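Local coordinates for protein unsaturated glucuronyl hydrolase (Streptococcus agalactiae, PDB 2ZZR) that hydrolyses unsaturated hyaluronan, chondroitin and heparin disaccharides, including sulfated ones, releasing the unsaturated uronic acid from its glycosidic linkage, at residues A[236-248]-A[289-303]. Numbering follows the deposited sequence.
Sequences QGYSDESSWARGQ and YWDLIFTDGSGQPRD. With SO4 (sulfate ion), chain C.
The Y238 ring receives the edge of F294 on one face: the centroids lie 5.0 Å apart and the planes stand at 77°, a T-shaped stack, with F294 CZ offset toward the rim. W290 CZ2 meets the same tyrosine ring at its edge, while I293 CD1 packs against Y238 CD2 at 3.6 Å. Outside the two segments, W365 meets the Y238 ring and stacks on W290, whose own NE1 donates to OE1 of Q300.

D291 ties the two loops together through its carboxylate. With CG swung anti to the backbone N (chi1 -166°), this group extends toward 236-248. Y238 N points almost straight at OD1 (2.8 Å, 171° at the hydrogen), on the anti side, tilted out of the carboxylate plane. OD2 takes S243 N at 2.8 Å on the syn side and, through its anti lone pair, I293 N, closing an Asx turn. Backbone donors on both oxygens, two of them on OD2, should fix the rotation of the carboxylate.

Main-chain bonds continue the join on both sides of the W244–D291 bridge: L292 N reaches S243 O (2.7 Å), and A245 N reaches W290 O (3.0 Å). A water links the same W290 O with R246 N and D303 OD1. L292 lays its CG near A245 CA at 4.0 Å.

R246 NH1 forms a salt bridge to D303 OD1 (3.0 Å), but the hydrogen bond within it is weak; the guanidinium also donates to the carbonyls of V362 and Y363, and D303 OD2 pairs with S305 OG and V362 N. R246 probably binds substrate; the geometry is consistent with D303, together with the V362 and Y363 carbonyls, acting as a second shell that positions it where helices 245-262 and 304-318 begin, at the substrate site of this family 88 alpha-barrel hydrolase.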
loop_
_atom_site.group_PDB
_atom_site.type_symbol
_atom_site.label_atom_id
_atom_site.label_comp_id
_atom_site.label_asym_id
_atom_site.label_seq_id
_atom_site.Cartn_x
_atom_site.Cartn_y
_atom_site.Cartn_z
ATOM N N GLN A 236 -9.171 -5.285 -12.813
ATOM C CA GLN A 236 -8.911 -3.855 -12.640
ATOM C C GLN A 236 -7.998 -3.243 -13.704
ATOM O O GLN A 236 -7.903 -2.018 -13.811
ATOM C CB GLN A 236 -8.410 -3.541 -11.221
ATOM C CG GLN A 236 -9.513 -3.629 -10.165
ATOM C CD GLN A 236 -9.164 -2.942 -8.857
ATOM O OE1 GLN A 236 -8.889 -1.740 -8.818
ATOM N NE2 GLN A 236 -9.204 -3.701 -7.771
ATOM N N GLY A 237 -7.352 -4.088 -14.505
ATOM C CA GLY A 237 -6.510 -3.612 -15.601
ATOM C C GLY A 237 -7.326 -3.359 -16.858
ATOM O O GLY A 237 -8.493 -3.742 -16.928
ATOM N N TYR A 238 -6.706 -2.722 -17.849
ATOM C CA TYR A 238 -7.376 -2.373 -19.107
ATOM C C TYR A 238 -7.917 -3.595 -19.851
ATOM O O TYR A 238 -9.082 -3.616 -20.262
ATOM C CB TYR A 238 -6.427 -1.576 -20.006
ATOM C CG TYR A 238 -7.047 -1.099 -21.304
ATOM C CD1 TYR A 238 -7.961 -0.047 -21.318
ATOM C CD2 TYR A 238 -6.712 -1.701 -22.522
ATOM C CE1 TYR A 238 -8.530 0.400 -22.510
ATOM C CE2 TYR A 238 -7.277 -1.262 -23.721
ATOM C CZ TYR A 238 -8.185 -0.210 -23.704
ATOM O OH TYR A 238 -8.750 0.236 -24.879
ATOM N N SER A 239 -7.067 -4.604 -20.015
ATOM C CA SER A 239 -7.422 -5.813 -20.755
ATOM C C SER A 239 -6.749 -7.036 -20.136
ATOM O O SER A 239 -5.971 -6.907 -19.191
ATOM C CB SER A 239 -7.022 -5.672 -22.228
ATOM O OG SER A 239 -5.612 -5.639 -22.385
ATOM N N ASP A 240 -7.050 -8.216 -20.678
ATOM C CA ASP A 240 -6.455 -9.468 -20.206
ATOM C C ASP A 240 -4.949 -9.506 -20.423
ATOM O O ASP A 240 -4.237 -10.243 -19.736
ATOM C CB ASP A 240 -7.088 -10.671 -20.917
ATOM C CG ASP A 240 -8.578 -10.788 -20.668
ATOM O OD1 ASP A 240 -9.256 -11.437 -21.497
ATOM O OD2 ASP A 240 -9.077 -10.241 -19.659
ATOM N N GLU A 241 -4.476 -8.716 -21.385
ATOM C CA GLU A 241 -3.067 -8.704 -21.769
ATOM C C GLU A 241 -2.305 -7.538 -21.140
ATOM O O GLU A 241 -1.099 -7.392 -21.354
ATOM C CB GLU A 241 -2.931 -8.657 -23.299
ATOM C CG GLU A 241 -3.364 -9.940 -24.025
ATOM C CD GLU A 241 -4.867 -10.174 -23.976
ATOM O OE1 GLU A 241 -5.636 -9.208 -24.181
ATOM O OE2 GLU A 241 -5.285 -11.328 -23.737
ATOM N N SER A 242 -3.012 -6.717 -20.360
ATOM C CA SER A 242 -2.437 -5.500 -19.797
ATOM C C SER A 242 -1.806 -5.719 -18.413
ATOM O O SER A 242 -1.716 -6.860 -17.934
ATOM C CB SER A 242 -3.476 -4.372 -19.765
ATOM O OG SER A 242 -4.486 -4.628 -18.808
ATOM N N SER A 243 -1.388 -4.619 -17.783
ATOM C CA SER A 243 -0.663 -4.676 -16.517
ATOM C C SER A 243 -1.105 -3.567 -15.560
ATOM O O SER A 243 -0.556 -2.465 -15.572
ATOM C CB SER A 243 0.844 -4.592 -16.774
ATOM O OG SER A 243 1.572 -4.974 -15.626
ATOM N N TRP A 244 -2.103 -3.870 -14.735
ATOM C CA TRP A 244 -2.658 -2.916 -13.770
ATOM C C TRP A 244 -1.559 -2.394 -12.841
ATOM O O TRP A 244 -0.880 -3.178 -12.187
ATOM C CB TRP A 244 -3.774 -3.599 -12.984
ATOM C CG TRP A 244 -4.389 -2.791 -11.877
ATOM C CD1 TRP A 244 -4.889 -1.518 -11.958
ATOM C CD2 TRP A 244 -4.611 -3.227 -10.535
ATOM N NE1 TRP A 244 -5.396 -1.134 -10.739
ATOM C CE2 TRP A 244 -5.234 -2.162 -9.846
ATOM C CE3 TRP A 244 -4.341 -4.415 -9.842
ATOM C CZ2 TRP A 244 -5.587 -2.248 -8.493
ATOM C CZ3 TRP A 244 -4.691 -4.499 -8.496
ATOM C CH2 TRP A 244 -5.307 -3.419 -7.838
ATOM N N ALA A 245 -1.383 -1.074 -12.805
ATOM C CA ALA A 245 -0.214 -0.477 -12.147
ATOM C C ALA A 245 -0.184 -0.686 -10.636
ATOM O O ALA A 245 0.862 -1.039 -10.076
ATOM C CB ALA A 245 -0.098 1.013 -12.486
ATOM N N ARG A 246 -1.314 -0.469 -9.967
ATOM C CA ARG A 246 -1.315 -0.574 -8.507
ATOM C C ARG A 246 -1.059 -1.996 -7.998
ATOM O O ARG A 246 -0.411 -2.180 -6.965
ATOM C CB ARG A 246 -2.574 0.038 -7.885
ATOM C CG ARG A 246 -2.464 0.145 -6.362
ATOM C CD ARG A 246 -3.460 1.124 -5.772
ATOM N NE ARG A 246 -4.850 0.702 -5.987
ATOM C CZ ARG A 246 -5.691 1.276 -6.845
ATOM N NH1 ARG A 246 -5.296 2.299 -7.589
ATOM N NH2 ARG A 246 -6.939 0.829 -6.955
ATOM N N GLY A 247 -1.531 -3.000 -8.734
ATOM C CA GLY A 247 -1.259 -4.393 -8.386
ATOM C C GLY A 247 0.231 -4.676 -8.345
ATOM O O GLY A 247 0.719 -5.340 -7.428
ATOM N N GLN A 248 0.945 -4.159 -9.342
ATOM C CA GLN A 248 2.402 -4.248 -9.398
ATOM C C GLN A 248 3.014 -3.592 -8.156
ATOM O O GLN A 248 3.908 -4.157 -7.524
ATOM C CB GLN A 248 2.928 -3.597 -10.683
ATOM C CG GLN A 248 4.364 -3.968 -11.059
ATOM C CD GLN A 248 4.547 -5.450 -11.425
ATOM O OE1 GLN A 248 5.660 -5.979 -11.358
ATOM N NE2 GLN A 248 3.469 -6.110 -11.827
ATOM N N TYR A 289 1.244 5.325 -15.496
ATOM C CA TYR A 289 -0.120 5.363 -16.012
ATOM C C TYR A 289 -0.908 4.316 -15.233
ATOM O O TYR A 289 -0.316 3.428 -14.611
ATOM C CB TYR A 289 -0.140 5.093 -17.525
ATOM C CG TYR A 289 0.175 6.323 -18.348
ATOM C CD1 TYR A 289 -0.847 7.059 -18.959
ATOM C CD2 TYR A 289 1.489 6.767 -18.507
ATOM C CE1 TYR A 289 -0.563 8.199 -19.709
ATOM C CE2 TYR A 289 1.780 7.913 -19.250
ATOM C CZ TYR A 289 0.745 8.615 -19.859
ATOM O OH TYR A 289 1.024 9.748 -20.598
ATOM N N TRP A 290 -2.233 4.422 -15.238
ATOM C CA TRP A 290 -3.060 3.551 -14.402
ATOM C C TRP A 290 -2.895 2.075 -14.770
ATOM O O TRP A 290 -3.047 1.180 -13.932
ATOM C CB TRP A 290 -4.524 3.991 -14.456
ATOM C CG TRP A 290 -5.214 3.674 -15.744
ATOM C CD1 TRP A 290 -5.253 4.447 -16.872
ATOM C CD2 TRP A 290 -5.974 2.499 -16.033
ATOM N NE1 TRP A 290 -5.993 3.819 -17.851
ATOM C CE2 TRP A 290 -6.448 2.623 -17.359
ATOM C CE3 TRP A 290 -6.307 1.352 -15.300
ATOM C CZ2 TRP A 290 -7.229 1.640 -17.966
ATOM C CZ3 TRP A 290 -7.079 0.374 -15.903
ATOM C CH2 TRP A 290 -7.538 0.528 -17.223
ATOM N N ASP A 291 -2.595 1.842 -16.042
ATOM C CA ASP A 291 -2.211 0.533 -16.527
ATOM C C ASP A 291 -0.878 0.688 -17.234
ATOM O O ASP A 291 -0.693 1.613 -18.032
ATOM C CB ASP A 291 -3.263 -0.029 -17.482
ATOM C CG ASP A 291 -3.072 -1.506 -17.738
ATOM O OD1 ASP A 291 -4.001 -2.284 -17.443
ATOM O OD2 ASP A 291 -1.979 -1.892 -18.211
ATOM N N LEU A 292 0.054 -0.209 -16.923
ATOM C CA LEU A 292 1.430 -0.099 -17.400
ATOM C C LEU A 292 1.586 -0.345 -18.908
ATOM O O LEU A 292 2.674 -0.159 -19.452
ATOM C CB LEU A 292 2.363 -1.012 -16.585
ATOM C CG LEU A 292 2.514 -0.681 -15.088
ATOM C CD1 LEU A 292 3.310 -1.771 -14.365
ATOM C CD2 LEU A 292 3.168 0.684 -14.879
ATOM N N ILE A 293 0.505 -0.730 -19.586
ATOM C CA ILE A 293 0.547 -0.835 -21.054
ATOM C C ILE A 293 0.552 0.541 -21.715
ATOM O O ILE A 293 0.960 0.678 -22.874
ATOM C CB ILE A 293 -0.581 -1.722 -21.656
ATOM C CG1 ILE A 293 -1.975 -1.170 -21.326
ATOM C CG2 ILE A 293 -0.401 -3.158 -21.214
ATOM C CD1 ILE A 293 -3.075 -1.651 -22.276
ATOM N N PHE A 294 0.116 1.553 -20.970
ATOM C CA PHE A 294 0.081 2.921 -21.471
ATOM C C PHE A 294 1.315 3.716 -21.081
ATOM O O PHE A 294 1.837 3.585 -19.972
ATOM C CB PHE A 294 -1.179 3.650 -20.988
ATOM C CG PHE A 294 -2.458 2.949 -21.341
ATOM C CD1 PHE A 294 -2.792 2.707 -22.674
ATOM C CD2 PHE A 294 -3.337 2.537 -20.344
ATOM C CE1 PHE A 294 -3.974 2.054 -23.003
ATOM C CE2 PHE A 294 -4.526 1.886 -20.661
ATOM C CZ PHE A 294 -4.848 1.646 -21.996
ATOM N N THR A 295 1.771 4.545 -22.010
ATOM C CA THR A 295 2.852 5.479 -21.750
ATOM C C THR A 295 2.497 6.842 -22.364
ATOM O O THR A 295 1.333 7.088 -22.696
ATOM C CB THR A 295 4.224 4.921 -22.237
ATOM O OG1 THR A 295 5.281 5.779 -21.781
ATOM C CG2 THR A 295 4.267 4.789 -23.766
ATOM N N ASP A 296 3.484 7.722 -22.490
ATOM C CA ASP A 296 3.282 9.061 -23.040
ATOM C C ASP A 296 2.569 9.027 -24.388
ATOM O O ASP A 296 2.906 8.222 -25.254
ATOM C CB ASP A 296 4.625 9.779 -23.173
ATOM C CG ASP A 296 5.343 9.914 -21.842
ATOM O OD1 ASP A 296 6.395 9.259 -21.670
ATOM O OD2 ASP A 296 4.844 10.655 -20.970
ATOM N N GLY A 297 1.568 9.891 -24.544
ATOM C CA GLY A 297 0.816 9.984 -25.797
ATOM C C GLY A 297 -0.488 9.206 -25.832
ATOM O O GLY A 297 -1.312 9.411 -26.728
ATOM N N SER A 298 -0.684 8.323 -24.851
ATOM C CA SER A 298 -1.860 7.452 -24.804
ATOM C C SER A 298 -3.148 8.187 -24.437
ATOM O O SER A 298 -4.241 7.692 -24.714
ATOM C CB SER A 298 -1.633 6.300 -23.823
ATOM O OG SER A 298 -1.457 6.793 -22.506
ATOM N N GLY A 299 -3.014 9.352 -23.805
ATOM C CA GLY A 299 -4.160 10.130 -23.333
ATOM C C GLY A 299 -4.922 9.473 -22.191
ATOM O O GLY A 299 -6.025 9.901 -21.848
ATOM N N GLN A 300 -4.331 8.433 -21.606
ATOM C CA GLN A 300 -4.928 7.726 -20.474
ATOM C C GLN A 300 -4.538 8.404 -19.163
ATOM O O GLN A 300 -3.504 9.070 -19.099
ATOM C CB GLN A 300 -4.487 6.261 -20.471
ATOM C CG GLN A 300 -5.032 5.443 -21.634
ATOM C CD GLN A 300 -6.477 5.010 -21.444
ATOM O OE1 GLN A 300 -7.008 5.016 -20.331
ATOM N NE2 GLN A 300 -7.121 4.619 -22.543
ATOM N N PRO A 301 -5.370 8.255 -18.112
ATOM C CA PRO A 301 -5.012 8.907 -16.855
ATOM C C PRO A 301 -3.869 8.187 -16.136
ATOM O O PRO A 301 -3.632 6.998 -16.365
ATOM C CB PRO A 301 -6.301 8.818 -16.035
ATOM C CG PRO A 301 -7.001 7.617 -16.556
ATOM C CD PRO A 301 -6.653 7.530 -18.016
ATOM N N ARG A 302 -3.158 8.918 -15.285
ATOM C CA ARG A 302 -2.130 8.306 -14.449
ATOM C C ARG A 302 -2.792 7.641 -13.261
ATOM O O ARG A 302 -3.966 7.895 -12.971
ATOM C CB ARG A 302 -1.140 9.362 -13.942
ATOM C CG ARG A 302 -0.545 10.271 -15.009
ATOM C CD ARG A 302 0.052 9.479 -16.165
ATOM N NE ARG A 302 0.688 10.352 -17.146
ATOM C CZ ARG A 302 1.978 10.688 -17.141
ATOM N NH1 ARG A 302 2.799 10.222 -16.202
ATOM N NH2 ARG A 302 2.450 11.493 -18.083
ATOM N N ASP A 303 -2.054 6.759 -12.588
ATOM C CA ASP A 303 -2.419 6.369 -11.240
ATOM C C ASP A 303 -1.247 6.684 -10.323
ATOM O O ASP A 303 -0.354 5.855 -10.134
ATOM C CB ASP A 303 -2.811 4.898 -11.120
ATOM C CG ASP A 303 -3.191 4.520 -9.689
ATOM O OD1 ASP A 303 -3.093 3.330 -9.340
ATOM O OD2 ASP A 303 -3.560 5.428 -8.906
HETATM S S SO4 C . -0.754 11.931 -22.531
HETATM O O1 SO4 C . 0.647 12.077 -22.909
HETATM O O2 SO4 C . -1.023 10.555 -22.130
HETATM O O3 SO4 C . -1.074 12.822 -21.424
HETATM O O4 SO4 C . -1.599 12.258 -23.676
HETATM O O HOH W 1 -3.391 1.372 -11.166
#